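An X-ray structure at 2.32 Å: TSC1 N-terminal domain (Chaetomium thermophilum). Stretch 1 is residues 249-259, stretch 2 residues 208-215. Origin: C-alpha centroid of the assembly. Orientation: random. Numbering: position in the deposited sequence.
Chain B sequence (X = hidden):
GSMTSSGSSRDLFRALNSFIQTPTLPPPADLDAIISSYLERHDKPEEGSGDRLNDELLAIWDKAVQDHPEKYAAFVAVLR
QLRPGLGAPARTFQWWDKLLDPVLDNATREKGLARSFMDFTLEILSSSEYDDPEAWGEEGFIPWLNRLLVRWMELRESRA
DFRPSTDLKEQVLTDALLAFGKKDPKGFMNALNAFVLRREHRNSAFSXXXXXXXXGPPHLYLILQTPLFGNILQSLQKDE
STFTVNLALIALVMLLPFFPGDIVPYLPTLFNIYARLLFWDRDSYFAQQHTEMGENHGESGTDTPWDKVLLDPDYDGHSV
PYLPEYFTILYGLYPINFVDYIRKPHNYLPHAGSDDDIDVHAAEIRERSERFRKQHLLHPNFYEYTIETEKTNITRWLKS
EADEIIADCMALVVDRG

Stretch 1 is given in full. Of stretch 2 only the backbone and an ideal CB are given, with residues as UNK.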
ATOM      1  N   LEU B 249       1.635  -2.413 -24.932  1.00 44.00           N
ATOM      2  CA  LEU B 249       1.727  -2.507 -23.479  1.00 43.70           C
ATOM      3  C   LEU B 249       0.891  -3.667 -22.951  1.00 32.18           C
ATOM      4  O   LEU B 249       1.309  -4.366 -22.022  1.00 44.33           O
ATOM      5  CB  LEU B 249       1.293  -1.190 -22.838  1.00 39.84           C
ATOM      6  CG  LEU B 249       1.661  -1.032 -21.361  1.00 47.42           C
ATOM      7  CD1 LEU B 249       3.172  -1.082 -21.187  1.00 34.37           C
ATOM      8  CD2 LEU B 249       1.096   0.264 -20.802  1.00 49.29           C
ATOM      9  N   ILE B 250      -0.291  -3.885 -23.530  1.00 38.19           N
ATOM     10  CA  ILE B 250      -1.117  -5.018 -23.125  1.00 49.77           C
ATOM     11  C   ILE B 250      -0.388  -6.327 -23.398  1.00 44.59           C
ATOM     12  O   ILE B 250      -0.389  -7.242 -22.566  1.00 42.51           O
ATOM     13  CB  ILE B 250      -2.484  -4.974 -23.833  1.00 53.66           C
ATOM     14  CG1 ILE B 250      -3.308  -3.786 -23.331  1.00 51.96           C
ATOM     15  CG2 ILE B 250      -3.245  -6.275 -23.620  1.00 55.36           C
ATOM     16  CD1 ILE B 250      -4.632  -3.617 -24.043  1.00 48.34           C
ATOM     17  N   ALA B 251       0.253  -6.432 -24.565  1.00 43.41           N
ATOM     18  CA  ALA B 251       1.028  -7.629 -24.874  1.00 54.69           C
ATOM     19  C   ALA B 251       2.175  -7.812 -23.889  1.00 50.33           C
ATOM     20  O   ALA B 251       2.430  -8.929 -23.424  1.00 50.40           O
ATOM     21  CB  ALA B 251       1.555  -7.559 -26.307  1.00 46.46           C
ATOM     22  N   LEU B 252       2.877  -6.727 -23.556  1.00 51.71           N
ATOM     23  CA  LEU B 252       3.986  -6.823 -22.611  1.00 51.14           C
ATOM     24  C   LEU B 252       3.506  -7.263 -21.233  1.00 43.09           C
ATOM     25  O   LEU B 252       4.136  -8.109 -20.590  1.00 42.94           O
ATOM     26  CB  LEU B 252       4.718  -5.484 -22.521  1.00 45.98           C
ATOM     27  CG  LEU B 252       5.912  -5.443 -21.563  1.00 38.92           C
ATOM     28  CD1 LEU B 252       6.991  -6.423 -22.004  1.00 34.59           C
ATOM     29  CD2 LEU B 252       6.476  -4.034 -21.453  1.00 38.23           C
ATOM     30  N   VAL B 253       2.393  -6.695 -20.762  1.00 40.34           N
ATOM     31  CA  VAL B 253       1.871  -7.048 -19.443  1.00 55.36           C
ATOM     32  C   VAL B 253       1.476  -8.520 -19.394  1.00 52.81           C
ATOM     33  O   VAL B 253       1.647  -9.190 -18.367  1.00 58.78           O
ATOM     34  CB  VAL B 253       0.694  -6.124 -19.073  1.00 50.65           C
ATOM     35  CG1 VAL B 253      -0.008  -6.616 -17.816  1.00 43.19           C
ATOM     36  CG2 VAL B 253       1.185  -4.698 -18.874  1.00 53.25           C
HETATM   37  N   MSE B 254       0.957  -9.051 -20.497  1.00 57.26           N
HETATM   38  CA  MSE B 254       0.555 -10.453 -20.544  1.00 53.55           C
HETATM   39  C   MSE B 254       1.758 -11.392 -20.605  1.00 41.29           C
HETATM   40  O   MSE B 254       1.682 -12.544 -20.184  1.00 42.36           O
HETATM   41  CB  MSE B 254      -0.359 -10.710 -21.748  1.00 48.94           C
HETATM   42  CG  MSE B 254      -1.689  -9.971 -21.705  1.00 50.87           C
HETATM   43 SE   MSE B 254      -2.776 -10.256 -23.306  1.00 67.56          SE
HETATM   44  CE  MSE B 254      -3.262 -12.121 -23.018  1.00 61.55           C
ATOM     45  N   LEU B 255       2.877 -10.890 -21.131  1.00 43.77           N
ATOM     46  CA  LEU B 255       4.022 -11.754 -21.394  1.00 43.37           C
ATOM     47  C   LEU B 255       4.924 -11.902 -20.174  1.00 54.11           C
ATOM     48  O   LEU B 255       5.464 -12.987 -19.928  1.00 54.53           O
ATOM     49  CB  LEU B 255       4.821 -11.209 -22.575  1.00 42.87           C
ATOM     50  CG  LEU B 255       4.258 -11.437 -23.978  1.00 49.30           C
ATOM     51  CD1 LEU B 255       4.940 -10.508 -24.966  1.00 52.57           C
ATOM     52  CD2 LEU B 255       4.445 -12.883 -24.390  1.00 46.77           C
ATOM     53  N   LEU B 256       5.099 -10.822 -19.411  1.00 50.20           N
ATOM     54  CA  LEU B 256       6.060 -10.832 -18.310  1.00 49.68           C
ATOM     55  C   LEU B 256       5.846 -11.946 -17.286  1.00 41.96           C
ATOM     56  O   LEU B 256       6.852 -12.522 -16.835  1.00 42.37           O
ATOM     57  CB  LEU B 256       6.061  -9.461 -17.621  1.00 44.69           C
ATOM     58  CG  LEU B 256       6.583  -8.296 -18.464  1.00 46.14           C
ATOM     59  CD1 LEU B 256       6.528  -6.999 -17.674  1.00 46.10           C
ATOM     60  CD2 LEU B 256       7.999  -8.575 -18.948  1.00 45.69           C
ATOM     61  N   PRO B 257       4.622 -12.300 -16.873  1.00 44.09           N
ATOM     62  CA  PRO B 257       4.478 -13.392 -15.892  1.00 45.26           C
ATOM     63  C   PRO B 257       4.970 -14.749 -16.381  1.00 52.48           C
ATOM     64  O   PRO B 257       5.074 -15.672 -15.563  1.00 54.86           O
ATOM     65  CB  PRO B 257       2.969 -13.421 -15.612  1.00 49.48           C
ATOM     66  CG  PRO B 257       2.499 -12.057 -15.952  1.00 47.06           C
ATOM     67  CD  PRO B 257       3.332 -11.629 -17.117  1.00 41.02           C
ATOM     68  N   PHE B 258       5.273 -14.904 -17.670  1.00 53.75           N
ATOM     69  CA  PHE B 258       5.771 -16.171 -18.189  1.00 57.44           C
ATOM     70  C   PHE B 258       7.292 -16.276 -18.172  1.00 55.49           C
ATOM     71  O   PHE B 258       7.823 -17.372 -18.381  1.00 63.63           O
ATOM     72  CB  PHE B 258       5.258 -16.394 -19.616  1.00 53.24           C
ATOM     73  CG  PHE B 258       3.797 -16.735 -19.687  1.00 51.82           C
ATOM     74  CD1 PHE B 258       2.840 -15.738 -19.775  1.00 50.73           C
ATOM     75  CD2 PHE B 258       3.381 -18.056 -19.660  1.00 54.40           C
ATOM     76  CE1 PHE B 258       1.493 -16.052 -19.838  1.00 55.35           C
ATOM     77  CE2 PHE B 258       2.038 -18.377 -19.724  1.00 55.92           C
ATOM     78  CZ  PHE B 258       1.093 -17.374 -19.814  1.00 56.39           C
ATOM     79  N   PHE B 259       8.004 -15.175 -17.931  1.00 52.08           N
ATOM     80  CA  PHE B 259       9.454 -15.221 -17.775  1.00 54.29           C
ATOM     81  C   PHE B 259       9.934 -14.087 -16.872  1.00 53.80           C
ATOM     82  O   PHE B 259      10.776 -13.281 -17.286  1.00 52.67           O
ATOM     83  CB  PHE B 259      10.147 -15.155 -19.141  1.00 44.94           C
ATOM     84  CG  PHE B 259       9.535 -14.162 -20.094  1.00 47.88           C
ATOM     85  CD1 PHE B 259       8.479 -14.526 -20.915  1.00 48.82           C
ATOM     86  CD2 PHE B 259      10.029 -12.871 -20.185  1.00 55.58           C
ATOM     87  CE1 PHE B 259       7.919 -13.617 -21.792  1.00 46.91           C
ATOM     88  CE2 PHE B 259       9.475 -11.959 -21.062  1.00 48.40           C
ATOM     89  CZ  PHE B 259       8.420 -12.333 -21.867  1.00 43.90           C
ATOM     90  N   UNK B 208      -3.162  -9.872 -32.735  1.00 54.21           N
ATOM     91  CA  UNK B 208      -3.033 -11.319 -32.871  1.00 52.89           C
ATOM     92  C   UNK B 208      -2.131 -11.898 -31.789  1.00 52.57           C
ATOM     93  O   UNK B 208      -2.361 -13.016 -31.310  1.00 52.78           O
ATOM     94  CB  UNK B 208      -2.487 -11.676 -34.255  1.00 52.89           C
ATOM     95  N   UNK B 209      -1.091 -11.156 -31.396  1.00 51.41           N
ATOM     96  CA  UNK B 209      -0.231 -11.608 -30.306  1.00 42.79           C
ATOM     97  C   UNK B 209      -1.012 -11.737 -29.004  1.00 45.06           C
ATOM     98  O   UNK B 209      -0.842 -12.713 -28.265  1.00 56.38           O
ATOM     99  CB  UNK B 209       0.943 -10.645 -30.120  1.00 42.79           C
ATOM    100  N   UNK B 210      -1.865 -10.754 -28.703  1.00 37.88           N
ATOM    101  CA  UNK B 210      -2.706 -10.844 -27.513  1.00 51.92           C
ATOM    102  C   UNK B 210      -3.619 -12.061 -27.575  1.00 55.09           C
ATOM    103  O   UNK B 210      -3.778 -12.779 -26.580  1.00 57.60           O
ATOM    104  CB  UNK B 210      -3.539  -9.571 -27.352  1.00 51.92           C
ATOM    105  N   UNK B 211      -4.232 -12.308 -28.736  1.00 53.58           N
ATOM    106  CA  UNK B 211      -5.072 -13.492 -28.891  1.00 57.90           C
ATOM    107  C   UNK B 211      -4.252 -14.767 -28.747  1.00 64.61           C
ATOM    108  O   UNK B 211      -4.737 -15.769 -28.211  1.00 69.02           O
ATOM    109  CB  UNK B 211      -5.779 -13.472 -30.248  1.00 57.90           C
ATOM    110  N   UNK B 212      -3.007 -14.751 -29.230  1.00 68.78           N
ATOM    111  CA  UNK B 212      -2.147 -15.924 -29.114  1.00 59.79           C
ATOM    112  C   UNK B 212      -1.822 -16.230 -27.657  1.00 62.27           C
ATOM    113  O   UNK B 212      -2.002 -17.363 -27.196  1.00 61.87           O
ATOM    114  CB  UNK B 212      -0.855 -15.716 -29.907  1.00 59.79           C
ATOM    115  N   UNK B 213      -1.337 -15.229 -26.916  1.00 61.55           N
ATOM    116  CA  UNK B 213      -1.021 -15.430 -25.504  1.00 60.69           C
ATOM    117  C   UNK B 213      -2.268 -15.811 -24.718  1.00 60.43           C
ATOM    118  O   UNK B 213      -2.199 -16.602 -23.768  1.00 65.86           O
ATOM    119  CB  UNK B 213      -0.389 -14.169 -24.911  1.00 60.69           C
ATOM    120  N   UNK B 214      -3.429 -15.277 -25.107  1.00 61.04           N
ATOM    121  CA  UNK B 214      -4.659 -15.582 -24.384  1.00 65.50           C
ATOM    122  C   UNK B 214      -5.110 -17.018 -24.627  1.00 61.62           C
ATOM    123  O   UNK B 214      -5.797 -17.601 -23.780  1.00 59.16           O
ATOM    124  CB  UNK B 214      -5.767 -14.610 -24.793  1.00 65.50           C
ATOM    125  N   UNK B 215      -4.741 -17.601 -25.769  1.00 55.07           N
ATOM    126  CA  UNK B 215      -5.099 -18.983 -26.072  1.00 67.32           C
ATOM    127  C   UNK B 215      -4.326 -19.990 -25.228  1.00 66.34           C
ATOM    128  O   UNK B 215      -4.554 -21.197 -25.372  1.00 63.14           O
ATOM    129  CB  UNK B 215      -4.859 -19.268 -27.556  1.00 67.32           C
TER

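Residues 208-214 are helical and run beside helix 249-255 in nearly the same direction, with 21° between the axes and a closest approach of 9.5 Å. What stretch 1 offers here is apolar: Ile-250, Ala-251, Met-254 (selenomethionine), Leu-255 and Phe-258.

Position 208 has helical backbone angles, and its ideal CB finds nothing of stretch 1 within 5.5 Å. Small or large, polar or apolar side chains would suit, since stretch 1 does not discriminate here. It is Leu-208, which stays out of reach.

Position 209 points its CB toward stretch 1, with Ala-251 CB 4.9 Å from that ideal CB. Ala-251 is small and leaves room, and Leu-255 CD1 lies to one side, 6.5 Å from the ideal CB of 209. A medium or large apolar side chain would suit: leucine, isoleucine or methionine. The deposited residue is Leu-209, with chi1 t and chi2 p. Its CD2 lies 3.9 Å from Ala-251 CB and 4.4 Å from Leu-255 CD1, so one methyl meets both residues.

Position 210 directs its CB sideways. The backbones are close here, with CA of 210 only 5.6 Å from CA of Ala-251. The ideal CB is 4.2 Å from Met-254 SE and 5.0 Å from Ile-250 CG2. Such spacing favours a small side chain, such as alanine, serine or cysteine; nothing visible singles out one of them. It is Cys-210, with chi1 m. SG packs 3.9 Å from Ile-250 CG2 and 4.2 Å from Ala-251 CB. The backbone takes part too: Cys-210 O is 3.7 Å from Met-254 CE, a van der Waals contact.

Position 211 points away, so polar or apolar residues of any size would do. It is Ala-211, which makes no contact with stretch 1.

Position 212 points sideways, and nothing of stretch 1 lies within 5.5 Å of its ideal CB. Any size, polar or apolar, would suit. It is Phe-212, with chi1 t, whose side chain comes nearest to stretch 1 at CD2, 6.9 Å from Leu-255 CD2.

Position 213 points toward stretch 1. Its ideal CB is 4.0 Å from Met-254 CE and 5.0 Å from Leu-255 CD2, with the Phe-258 ring further along. A compact apolar residue fits: valine, isoleucine or perhaps leucine. It is Val-213, with chi1 t. CG1 lies 4.0 Å from Met-254 CE and 4.3 Å from Phe-258 CE1, approaching that ring obliquely. CG2 lies 3.9 Å from Leu-255 CD2. The fork of the valine thus spans three neighbours.

Position 214 points sideways, with its ideal CB 4.0 Å from Met-254 CE. Stretch 1 offers that methyl but no charge nearby, so polar or apolar residues could serve. It is Asn-214, with chi1 t. Its CB is 3.9 Å and its OD1 4.0 Å from Met-254 CE; the amide makes no hydrogen bond to stretch 1.

Position 215 follows the helix, out of reach of stretch 1. A small polar residue is common at such an end. It is Ser-215, whose OG donates a very short 2.5 Å hydrogen bond to Phe-212 O.

Stretch 2, residues 208-215: LLCAFVNS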
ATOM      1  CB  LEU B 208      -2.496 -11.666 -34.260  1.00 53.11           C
ATOM      2  CG  LEU B 208      -2.336 -13.150 -34.589  1.00 62.74           C
ATOM      3  CD1 LEU B 208      -3.683 -13.853 -34.578  1.00 67.60           C
ATOM      4  CD2 LEU B 208      -1.649 -13.322 -35.930  1.00 57.05           C
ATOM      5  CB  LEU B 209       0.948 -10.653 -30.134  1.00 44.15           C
ATOM      6  CG  LEU B 209       1.918 -10.982 -28.997  1.00 42.01           C
ATOM      7  CD1 LEU B 209       2.473 -12.392 -29.143  1.00 44.48           C
ATOM      8  CD2 LEU B 209       3.048  -9.964 -28.946  1.00 43.75           C
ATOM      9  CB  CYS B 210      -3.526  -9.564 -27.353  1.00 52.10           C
ATOM     10  SG  CYS B 210      -2.547  -8.084 -27.002  1.00 60.10           S
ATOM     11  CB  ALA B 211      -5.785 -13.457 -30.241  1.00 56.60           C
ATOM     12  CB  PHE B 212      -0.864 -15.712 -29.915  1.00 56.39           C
ATOM     13  CG  PHE B 212       0.100 -16.862 -29.830  1.00 56.26           C
ATOM     14  CD1 PHE B 212      -0.266 -18.125 -30.266  1.00 50.15           C
ATOM     15  CD2 PHE B 212       1.373 -16.678 -29.319  1.00 52.96           C
ATOM     16  CE1 PHE B 212       0.619 -19.183 -30.188  1.00 56.19           C
ATOM     17  CE2 PHE B 212       2.264 -17.732 -29.240  1.00 44.57           C
ATOM     18  CZ  PHE B 212       1.887 -18.986 -29.676  1.00 48.90           C
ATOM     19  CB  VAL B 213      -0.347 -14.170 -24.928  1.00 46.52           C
ATOM     20  CG1 VAL B 213      -0.014 -14.358 -23.456  1.00 46.40           C
ATOM     21  CG2 VAL B 213       0.908 -13.833 -25.719  1.00 37.34           C
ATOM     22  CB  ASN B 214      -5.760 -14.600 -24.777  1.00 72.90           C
ATOM     23  CG  ASN B 214      -6.913 -14.595 -23.792  1.00 86.22           C
ATOM     24  OD1 ASN B 214      -6.827 -13.989 -22.722  1.00 88.45           O
ATOM     25  ND2 ASN B 214      -7.998 -15.271 -24.147  1.00 88.99           N
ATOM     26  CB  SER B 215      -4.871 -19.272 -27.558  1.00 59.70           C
ATOM     27  OG  SER B 215      -3.497 -19.185 -27.890  1.00 61.14           O
TER
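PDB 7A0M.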